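Local atomic coordinates of NADH-dependent FAD reductase (Streptomyces globisporus, PDB entry 4R82), a protein that reduces FAD with NADH and releases the FADH2, by free diffusion, to the halogenase and monooxygenase of enediyne antibiotic C-1027 biosynthesis. Residues Val37-Ser42 with Gln74-Leu79; Asp111-Val116 with Pro124-Ala129; Leu133-His138 with Gly151-Ala156. One frame throughout, in Å; residues are numbered along the deposited sequence. Where two conformers were deposited one is given.

In the fold
All three contacts belong to the flavin reductase domain and are partly buried. Contact 3, the most extensive, pairs two central strands of the seven-stranded antiparallel sheet by backbone hydrogen bonds, with the register shifted by one residue at a beta bulge; half its touching residues are buried. Contact 1 lays the end of helix 71-78 against strand 35-39 of that sheet almost wholly through aliphatic carbon, from buried Val-39 and Leu-76 out to exposed Gly-41. Contact 2 is a small hairpin outside the large sheet, exposed on strand 115-117 and buried on strand 124-126. Ile-137 CD1 of contact 3 meets the carbonyl oxygens of Leu-76 and Leu-79, while Thr-38 OG1 is hydrogen-bonded to Pro-124 O of contact 2.

Contact 1. Residues Val37-Ser42 with Gln74-Leu79; sequences VTVGGS and QRLTAL
The end of strand 35-39 and the Gly-40 to Ser-42 loop that follows it pass the last turn of helix 71-78 with the two backbones well separated, the CA atoms of Val-39 and Arg-75 being 7.3 Å apart, and side chains bridge most of the distance, those of the helix side reaching both Val-39 and the main chain of Gly-40 and Gly-41. Val-39 carries the contact. Its chi1 of -64° sets CG1 anti to the carbonyl carbon and CG2 in the crowded position between N and C, so that the two methyls spread over different helix residues. CG1 meets the CD2 methyl of Leu-76 at 3.7 Å, tip to tip between side chains that cross at about a right angle. CG2 rests on CB of Arg-75 at 3.9 Å. The remaining flank is taken by Leu-79, whose CD1 lies 3.7 Å from Val-39 CB and also covers the carbonyl of Gly-40, 3.6 Å from its O.

Leu-79 is the first residue to leave helical angles, and its CB is directed at the strand; with CG anti to the carbonyl carbon, its CD2 comes to 4.3 Å from Gly-41 CA. The backbone of Gly-41 has a positive phi, which glycine readily accepts. Only the aliphatic root of Arg-75 takes part: its chain bends at chi2 (-75°), and NE is hydrogen-bonded to the O of Glu-43, the residue after Ser-42, which ties the guanidinium to the same loop.

This is helix-on-sheet packing against one face of the large antiparallel sheet. Val-39 and Leu-76 share Phe-82 of strand 81-86, and Leu-76 reaches on to Ile-64 and the FAD-binding residue Val-66 of strand 61-67, and to Phe-149 of strand 146-158.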
loop_
_atom_site.group_PDB
_atom_site.type_symbol
_atom_site.label_atom_id
_atom_site.label_comp_id
_atom_site.label_asym_id
_atom_site.label_seq_id
_atom_site.Cartn_x
_atom_site.Cartn_y
_atom_site.Cartn_z
ATOM N N VAL A 37 -3.001 -2.303 -13.241
ATOM C CA VAL A 37 -4.242 -1.564 -13.378
ATOM C C VAL A 37 -4.603 -1.508 -14.853
ATOM O O VAL A 37 -3.746 -1.202 -15.687
ATOM C CB VAL A 37 -4.081 -0.133 -12.834
ATOM C CG1 VAL A 37 -5.337 0.703 -13.108
ATOM C CG2 VAL A 37 -3.791 -0.172 -11.335
ATOM N N THR A 38 -5.861 -1.792 -15.186
ATOM C CA THR A 38 -6.270 -1.725 -16.582
ATOM C C THR A 38 -7.529 -0.897 -16.771
ATOM O O THR A 38 -8.335 -0.730 -15.844
ATOM C CB THR A 38 -6.495 -3.125 -17.193
ATOM O OG1 THR A 38 -7.464 -3.837 -16.408
ATOM C CG2 THR A 38 -5.193 -3.924 -17.221
ATOM N N VAL A 39 -7.683 -0.381 -17.984
ATOM C CA VAL A 39 -8.902 0.314 -18.374
ATOM C C VAL A 39 -9.349 -0.164 -19.738
ATOM O O VAL A 39 -8.546 -0.698 -20.511
ATOM C CB VAL A 39 -8.698 1.850 -18.431
ATOM C CG1 VAL A 39 -8.377 2.402 -17.053
ATOM C CG2 VAL A 39 -7.596 2.199 -19.427
ATOM N N GLY A 40 -10.638 0.020 -20.021
ATOM C CA GLY A 40 -11.187 -0.272 -21.328
ATOM C C GLY A 40 -11.234 0.999 -22.149
ATOM O O GLY A 40 -10.237 1.721 -22.242
ATOM N N GLY A 41 -12.385 1.292 -22.740
ATOM C CA GLY A 41 -12.496 2.461 -23.588
ATOM C C GLY A 41 -12.008 2.168 -24.995
ATOM O O GLY A 41 -11.761 1.017 -25.353
ATOM N N SER A 42 -11.837 3.216 -25.784
ATOM C CA SER A 42 -11.468 3.059 -27.184
ATOM C C SER A 42 -10.059 2.500 -27.351
ATOM O O SER A 42 -9.755 1.863 -28.358
ATOM C CB SER A 42 -11.604 4.386 -27.919
ATOM O OG SER A 42 -12.960 4.783 -27.946
ATOM N N GLN A 74 -4.236 9.923 -18.009
ATOM C CA GLN A 74 -5.225 10.556 -18.891
ATOM C C GLN A 74 -6.449 9.653 -19.066
ATOM O O GLN A 74 -7.590 10.129 -19.096
ATOM C CB GLN A 74 -4.609 10.928 -20.246
ATOM N N ARG A 75 -6.221 8.343 -19.130
ATOM C CA ARG A 75 -7.337 7.398 -19.263
ATOM C C ARG A 75 -8.243 7.382 -18.048
ATOM O O ARG A 75 -9.463 7.453 -18.177
ATOM C CB ARG A 75 -6.817 5.989 -19.495
ATOM C CG ARG A 75 -5.973 5.849 -20.728
ATOM C CD ARG A 75 -6.815 5.858 -21.983
ATOM N NE ARG A 75 -6.105 5.170 -23.054
ATOM C CZ ARG A 75 -5.201 5.755 -23.830
ATOM N NH1 ARG A 75 -4.920 7.040 -23.657
ATOM N NH2 ARG A 75 -4.589 5.061 -24.780
ATOM N N LEU A 76 -7.640 7.261 -16.870
ATOM C CA LEU A 76 -8.393 7.211 -15.627
ATOM C C LEU A 76 -9.186 8.482 -15.386
ATOM O O LEU A 76 -10.274 8.438 -14.813
ATOM C CB LEU A 76 -7.465 6.953 -14.446
ATOM C CG LEU A 76 -6.815 5.578 -14.378
ATOM C CD1 LEU A 76 -5.695 5.576 -13.348
ATOM C CD2 LEU A 76 -7.865 4.525 -14.048
ATOM N N THR A 77 -8.651 9.621 -15.818
ATOM C CA THR A 77 -9.393 10.865 -15.656
ATOM C C THR A 77 -10.605 10.901 -16.585
ATOM O O THR A 77 -11.601 11.560 -16.292
ATOM C CB THR A 77 -8.508 12.109 -15.855
ATOM O OG1 THR A 77 -8.020 12.158 -17.201
ATOM C CG2 THR A 77 -7.339 12.066 -14.892
ATOM N N ALA A 78 -10.524 10.179 -17.700
ATOM C CA ALA A 78 -11.591 10.218 -18.705
ATOM C C ALA A 78 -12.631 9.103 -18.553
ATOM O O ALA A 78 -13.744 9.240 -19.039
ATOM C CB ALA A 78 -11.003 10.182 -20.099
ATOM N N LEU A 79 -12.265 8.009 -17.897
ATOM C CA LEU A 79 -13.121 6.816 -17.853
ATOM C C LEU A 79 -13.756 6.605 -16.484
ATOM O O LEU A 79 -13.191 6.997 -15.469
ATOM C CB LEU A 79 -12.312 5.572 -18.244
ATOM C CG LEU A 79 -11.773 5.619 -19.678
ATOM C CD1 LEU A 79 -10.787 4.486 -19.933
ATOM C CD2 LEU A 79 -12.921 5.551 -20.651
#

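Contact 2. Residues Asp111-Val116 with Pro124-Ala129; sequences DTVDWV and PLIAGA
Three main-chain hydrogen bonds zip this short antiparallel hairpin. Val-116 and Leu-125 form the hydrogen-bonded pair, with Val-116 N to Leu-125 O at 2.9 Å and Leu-125 N to Val-116 O at 2.7 Å, both in the acceptor's carbonyl plane. A third bond, Ala-127 N to Asp-114 O, comes from above the carbonyl plane, and one water donates to both Asp-114 O and Ala-127 O.

On the Trp-115 and Ile-126 face, chi1 of 56° lays the indole alongside Pro-124, whose CB bulges against the benzo side of the ring, 3.6 Å from CE3. Farther toward the Val-113 end, the CG2 branches of Val-113 and Ile-126 touch at 3.6 Å where the side chains cross at about a right angle. On the other face Val-116 CG2 sits across Leu-125 CB at 3.9 Å. The small Ala-127 CB fills the bend beside Asp-114 CB and O, 3.3 Å from the oxygen.

Strand 124-126 lies on the inner side and runs into a type II turn, Ile-126 to Ala-129: Leu-125 packs on Ala-83 of strand 81-86 and on His-132 and Glu-134 of strand 131-143, Ile-126 N is hydrogen-bonded to Ser-85 OG, and the loop residue Phe-98 covers Val-113 and Ile-126.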
loop_
_atom_site.group_PDB
_atom_site.type_symbol
_atom_site.label_atom_id
_atom_site.label_comp_id
_atom_site.label_asym_id
_atom_site.label_seq_id
_atom_site.Cartn_x
_atom_site.Cartn_y
_atom_site.Cartn_z
ATOM N N ASP A 111 -1.361 -8.337 -26.337
ATOM C CA ASP A 111 -1.194 -9.575 -27.110
ATOM C C ASP A 111 -0.082 -10.493 -26.583
ATOM O O ASP A 111 0.121 -11.595 -27.097
ATOM C CB ASP A 111 -1.034 -9.295 -28.612
ATOM C CG ASP A 111 0.089 -8.325 -28.918
ATOM O OD1 ASP A 111 1.041 -8.229 -28.113
ATOM O OD2 ASP A 111 0.023 -7.663 -29.977
ATOM N N THR A 112 0.619 -10.036 -25.550
ATOM C CA THR A 112 1.681 -10.805 -24.904
ATOM C C THR A 112 1.119 -11.635 -23.751
ATOM O O THR A 112 1.653 -12.690 -23.390
ATOM C CB THR A 112 2.796 -9.852 -24.396
ATOM O OG1 THR A 112 3.713 -9.593 -25.465
ATOM C CG2 THR A 112 3.564 -10.436 -23.208
ATOM N N VAL A 113 0.005 -11.164 -23.205
ATOM C CA VAL A 113 -0.553 -11.731 -21.994
ATOM C C VAL A 113 -1.913 -12.382 -22.276
ATOM O O VAL A 113 -2.602 -12.015 -23.232
ATOM C CB VAL A 113 -0.685 -10.622 -20.917
ATOM C CG1 VAL A 113 -1.689 -9.570 -21.354
ATOM C CG2 VAL A 113 -1.069 -11.200 -19.577
ATOM N N ASP A 114 -2.278 -13.372 -21.469
ATOM C CA ASP A 114 -3.629 -13.912 -21.504
ATOM C C ASP A 114 -4.502 -13.002 -20.645
ATOM O O ASP A 114 -4.086 -12.565 -19.567
ATOM C CB ASP A 114 -3.651 -15.349 -20.976
ATOM C CG ASP A 114 -3.286 -16.364 -22.039
ATOM O OD1 ASP A 114 -2.860 -15.950 -23.139
ATOM O OD2 ASP A 114 -3.427 -17.576 -21.774
ATOM N N TRP A 115 -5.697 -12.685 -21.140
ATOM C CA TRP A 115 -6.606 -11.830 -20.386
ATOM C C TRP A 115 -8.051 -12.228 -20.647
ATOM O O TRP A 115 -8.357 -12.901 -21.635
ATOM C CB TRP A 115 -6.386 -10.349 -20.738
ATOM C CG TRP A 115 -6.512 -10.046 -22.192
ATOM C CD1 TRP A 115 -5.523 -10.117 -23.139
ATOM C CD2 TRP A 115 -7.693 -9.613 -22.882
ATOM N NE1 TRP A 115 -6.020 -9.764 -24.369
ATOM C CE2 TRP A 115 -7.349 -9.453 -24.240
ATOM C CE3 TRP A 115 -9.005 -9.346 -22.481
ATOM C CZ2 TRP A 115 -8.270 -9.035 -25.202
ATOM C CZ3 TRP A 115 -9.923 -8.937 -23.443
ATOM C CH2 TRP A 115 -9.551 -8.785 -24.782
ATOM N N VAL A 116 -8.932 -11.808 -19.745
ATOM C CA VAL A 116 -10.362 -12.009 -19.925
ATOM C C VAL A 116 -11.037 -10.651 -19.752
ATOM O O VAL A 116 -10.567 -9.808 -18.979
ATOM C CB VAL A 116 -10.944 -13.024 -18.903
ATOM C CG1 VAL A 116 -10.293 -14.387 -19.070
ATOM C CG2 VAL A 116 -10.763 -12.533 -17.478
ATOM N N PRO A 124 -9.507 -5.284 -19.771
ATOM C CA PRO A 124 -8.893 -6.612 -19.749
ATOM C C PRO A 124 -8.417 -6.963 -18.344
ATOM O O PRO A 124 -7.780 -6.141 -17.683
ATOM C CB PRO A 124 -7.697 -6.458 -20.700
ATOM C CG PRO A 124 -8.061 -5.306 -21.591
ATOM C CD PRO A 124 -8.812 -4.364 -20.694
ATOM N N LEU A 125 -8.734 -8.166 -17.877
ATOM C CA LEU A 125 -8.294 -8.597 -16.557
ATOM C C LEU A 125 -7.190 -9.623 -16.790
ATOM O O LEU A 125 -7.343 -10.494 -17.637
ATOM C CB LEU A 125 -9.453 -9.257 -15.805
ATOM C CG LEU A 125 -10.726 -8.415 -15.717
ATOM C CD1 LEU A 125 -11.847 -9.198 -15.054
ATOM C CD2 LEU A 125 -10.435 -7.179 -14.932
ATOM N N ILE A 126 -6.076 -9.515 -16.071
ATOM C CA ILE A 126 -4.921 -10.354 -16.382
ATOM C C ILE A 126 -5.127 -11.786 -15.887
ATOM O O ILE A 126 -5.369 -12.012 -14.698
ATOM C CB ILE A 126 -3.622 -9.781 -15.781
ATOM C CG1 ILE A 126 -3.451 -8.304 -16.164
ATOM C CG2 ILE A 126 -2.415 -10.588 -16.252
ATOM C CD1 ILE A 126 -3.505 -8.021 -17.647
ATOM N N ALA A 127 -5.046 -12.752 -16.799
ATOM C CA ALA A 127 -5.245 -14.153 -16.429
ATOM C C ALA A 127 -4.110 -14.591 -15.515
ATOM O O ALA A 127 -2.987 -14.094 -15.633
ATOM C CB ALA A 127 -5.303 -15.037 -17.681
ATOM N N GLY A 128 -4.398 -15.515 -14.600
ATOM C CA GLY A 128 -3.374 -16.006 -13.696
ATOM C C GLY A 128 -3.205 -15.195 -12.428
ATOM O O GLY A 128 -2.409 -15.559 -11.561
ATOM N N ALA A 129 -3.959 -14.106 -12.309
ATOM C CA ALA A 129 -3.871 -13.211 -11.163
ATOM C C ALA A 129 -4.435 -13.839 -9.887
ATOM O O ALA A 129 -5.286 -14.737 -9.943
ATOM C CB ALA A 129 -4.611 -11.915 -11.473
HETATM O O HOH W 1 -1.557 -14.032 -18.092
#

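Contact 3. Residues Leu133-His138 with Gly151-Ala156; sequences LECAIH and GEVITA
At the far end of the pairing, chi1 of 179° carries Glu-152 CG anti to the backbone N and chi2 of 172° keeps the chain extended, while His-138, in one of two deposited conformers, turns its ring over it with chi1 at -99°, off the staggered values. Glu-152 CB thus lies over the centre of the imidazole face, a CH-pi contact 3.7 Å from the centroid, and OE1 comes 2.5 Å from NE2, with ring and carboxylate almost perpendicular.

The strands are antiparallel and register by main-chain bonds. Ala-136 and Glu-152 exchange a reciprocal pair of 2.8 Å, N of each to O of the other. Glu-134 N gives a nearly straight bond to Thr-155 O (2.9 Å), but Glu-134 O receives two donors, Ile-154 N at 2.7 Å and, weakly, Thr-155 N. Two residues thus face one: a classic beta bulge. It turns Ile-154 toward the partner strand, where CD1 touches Ala-136 CB at 3.8 Å.

Glu-134 lies alongside Thr-155, OE2 being 3.4 Å from the CG2 methyl; its OE1 accepts from Ser-121 N and Glu-120 N, so this buried carboxylate is held by two backbone donors. The opposite face is apolar: Leu-133 CD2 meets Val-153 CG2, and Cys-135 CB lies beside Gly-151 CA, at 4.3 Å.

Both strands are central in the sheet: 131-143 bonds onward to strand 81-86 through Leu-133 and Cys-135, and 146-158 to strand 61-67 through Gly-151. Ala-156 pairs with a strand of the second subunit, continuing the sheet across the dimer, and packs on Val-15 of that subunit.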
loop_
_atom_site.group_PDB
_atom_site.type_symbol
_atom_site.label_atom_id
_atom_site.label_comp_id
_atom_site.label_asym_id
_atom_site.label_seq_id
_atom_site.Cartn_x
_atom_site.Cartn_y
_atom_site.Cartn_z
ATOM N N LEU A 133 -10.289 -7.017 -9.327
ATOM C CA LEU A 133 -11.268 -6.108 -8.737
ATOM C C LEU A 133 -11.668 -5.136 -9.823
ATOM O O LEU A 133 -10.815 -4.588 -10.505
ATOM C CB LEU A 133 -10.671 -5.319 -7.570
ATOM C CG LEU A 133 -10.140 -6.064 -6.343
ATOM C CD1 LEU A 133 -8.688 -6.488 -6.542
ATOM C CD2 LEU A 133 -10.301 -5.216 -5.075
ATOM N N GLU A 134 -12.965 -4.943 -10.010
ATOM C CA GLU A 134 -13.437 -3.923 -10.934
ATOM C C GLU A 134 -14.060 -2.804 -10.120
ATOM O O GLU A 134 -14.906 -3.053 -9.249
ATOM C CB GLU A 134 -14.426 -4.529 -11.934
ATOM C CG GLU A 134 -13.740 -5.546 -12.852
ATOM C CD GLU A 134 -14.696 -6.242 -13.794
ATOM O OE1 GLU A 134 -15.061 -5.634 -14.818
ATOM O OE2 GLU A 134 -15.063 -7.405 -13.513
ATOM N N CYS A 135 -13.635 -1.573 -10.399
ATOM C CA CYS A 135 -13.922 -0.455 -9.515
ATOM C C CYS A 135 -14.494 0.721 -10.265
ATOM O O CYS A 135 -14.090 0.996 -11.392
ATOM C CB CYS A 135 -12.632 0.017 -8.855
ATOM S SG CYS A 135 -11.766 -1.289 -7.962
ATOM N N ALA A 136 -15.414 1.436 -9.626
ATOM C CA ALA A 136 -15.953 2.658 -10.198
ATOM C C ALA A 136 -15.203 3.826 -9.585
ATOM O O ALA A 136 -15.048 3.893 -8.364
ATOM C CB ALA A 136 -17.433 2.770 -9.882
ATOM N N ILE A 137 -14.738 4.754 -10.416
ATOM C CA ILE A 137 -14.009 5.901 -9.893
ATOM C C ILE A 137 -14.959 6.788 -9.094
ATOM O O ILE A 137 -16.016 7.199 -9.578
ATOM C CB ILE A 137 -13.309 6.680 -11.008
ATOM C CG1 ILE A 137 -12.179 5.818 -11.569
ATOM C CG2 ILE A 137 -12.741 7.960 -10.450
ATOM C CD1 ILE A 137 -11.569 6.324 -12.828
ATOM N N HIS A 138 -14.570 7.050 -7.852
ATOM C CA HIS A 138 -15.421 7.813 -6.959
ATOM C C HIS A 138 -14.859 9.195 -6.675
ATOM O O HIS A 138 -15.606 10.174 -6.699
ATOM C CB HIS A 138 -15.698 7.042 -5.667
ATOM C CG HIS A 138 -17.018 6.337 -5.662
ATOM N ND1 HIS A 138 -17.580 5.802 -6.802
ATOM C CD2 HIS A 138 -17.888 6.079 -4.658
ATOM C CE1 HIS A 138 -18.739 5.245 -6.501
ATOM N NE2 HIS A 138 -18.949 5.398 -5.205
ATOM N N GLY A 151 -11.539 4.345 -5.787
ATOM C CA GLY A 151 -12.566 3.613 -6.503
ATOM C C GLY A 151 -13.418 2.775 -5.583
ATOM O O GLY A 151 -12.931 2.279 -4.566
ATOM N N GLU A 152 -14.691 2.626 -5.938
ATOM C CA GLU A 152 -15.574 1.734 -5.197
ATOM C C GLU A 152 -15.578 0.374 -5.893
ATOM O O GLU A 152 -15.752 0.293 -7.112
ATOM C CB GLU A 152 -16.991 2.310 -5.093
ATOM C CG GLU A 152 -17.941 1.365 -4.344
ATOM C CD GLU A 152 -19.292 1.970 -4.058
ATOM O OE1 GLU A 152 -19.458 3.190 -4.262
ATOM O OE2 GLU A 152 -20.191 1.220 -3.619
ATOM N N VAL A 153 -15.375 -0.695 -5.119
ATOM C CA VAL A 153 -15.309 -2.043 -5.669
ATOM C C VAL A 153 -16.714 -2.477 -6.083
ATOM O O VAL A 153 -17.620 -2.529 -5.242
ATOM C CB VAL A 153 -14.762 -3.042 -4.633
ATOM C CG1 VAL A 153 -14.697 -4.447 -5.232
ATOM C CG2 VAL A 153 -13.372 -2.597 -4.152
ATOM N N ILE A 154 -16.887 -2.751 -7.383
ATOM C CA ILE A 154 -18.181 -3.163 -7.923
ATOM C C ILE A 154 -18.287 -4.678 -7.902
ATOM O O ILE A 154 -19.335 -5.244 -7.562
ATOM C CB ILE A 154 -18.365 -2.685 -9.374
ATOM C CG1 ILE A 154 -18.203 -1.169 -9.460
ATOM C CG2 ILE A 154 -19.720 -3.130 -9.924
ATOM C CD1 ILE A 154 -19.012 -0.422 -8.434
ATOM N N THR A 155 -17.204 -5.337 -8.275
ATOM C CA THR A 155 -17.184 -6.784 -8.201
ATOM C C THR A 155 -15.749 -7.215 -8.029
ATOM O O THR A 155 -14.825 -6.455 -8.316
ATOM C CB THR A 155 -17.801 -7.450 -9.455
ATOM O OG1 THR A 155 -17.957 -8.861 -9.228
ATOM C CG2 THR A 155 -16.916 -7.235 -10.655
ATOM N N ALA A 156 -15.556 -8.424 -7.523
ATOM C CA ALA A 156 -14.212 -8.962 -7.429
ATOM C C ALA A 156 -14.280 -10.468 -7.525
ATOM O O ALA A 156 -15.316 -11.063 -7.214
ATOM C CB ALA A 156 -13.533 -8.522 -6.132
#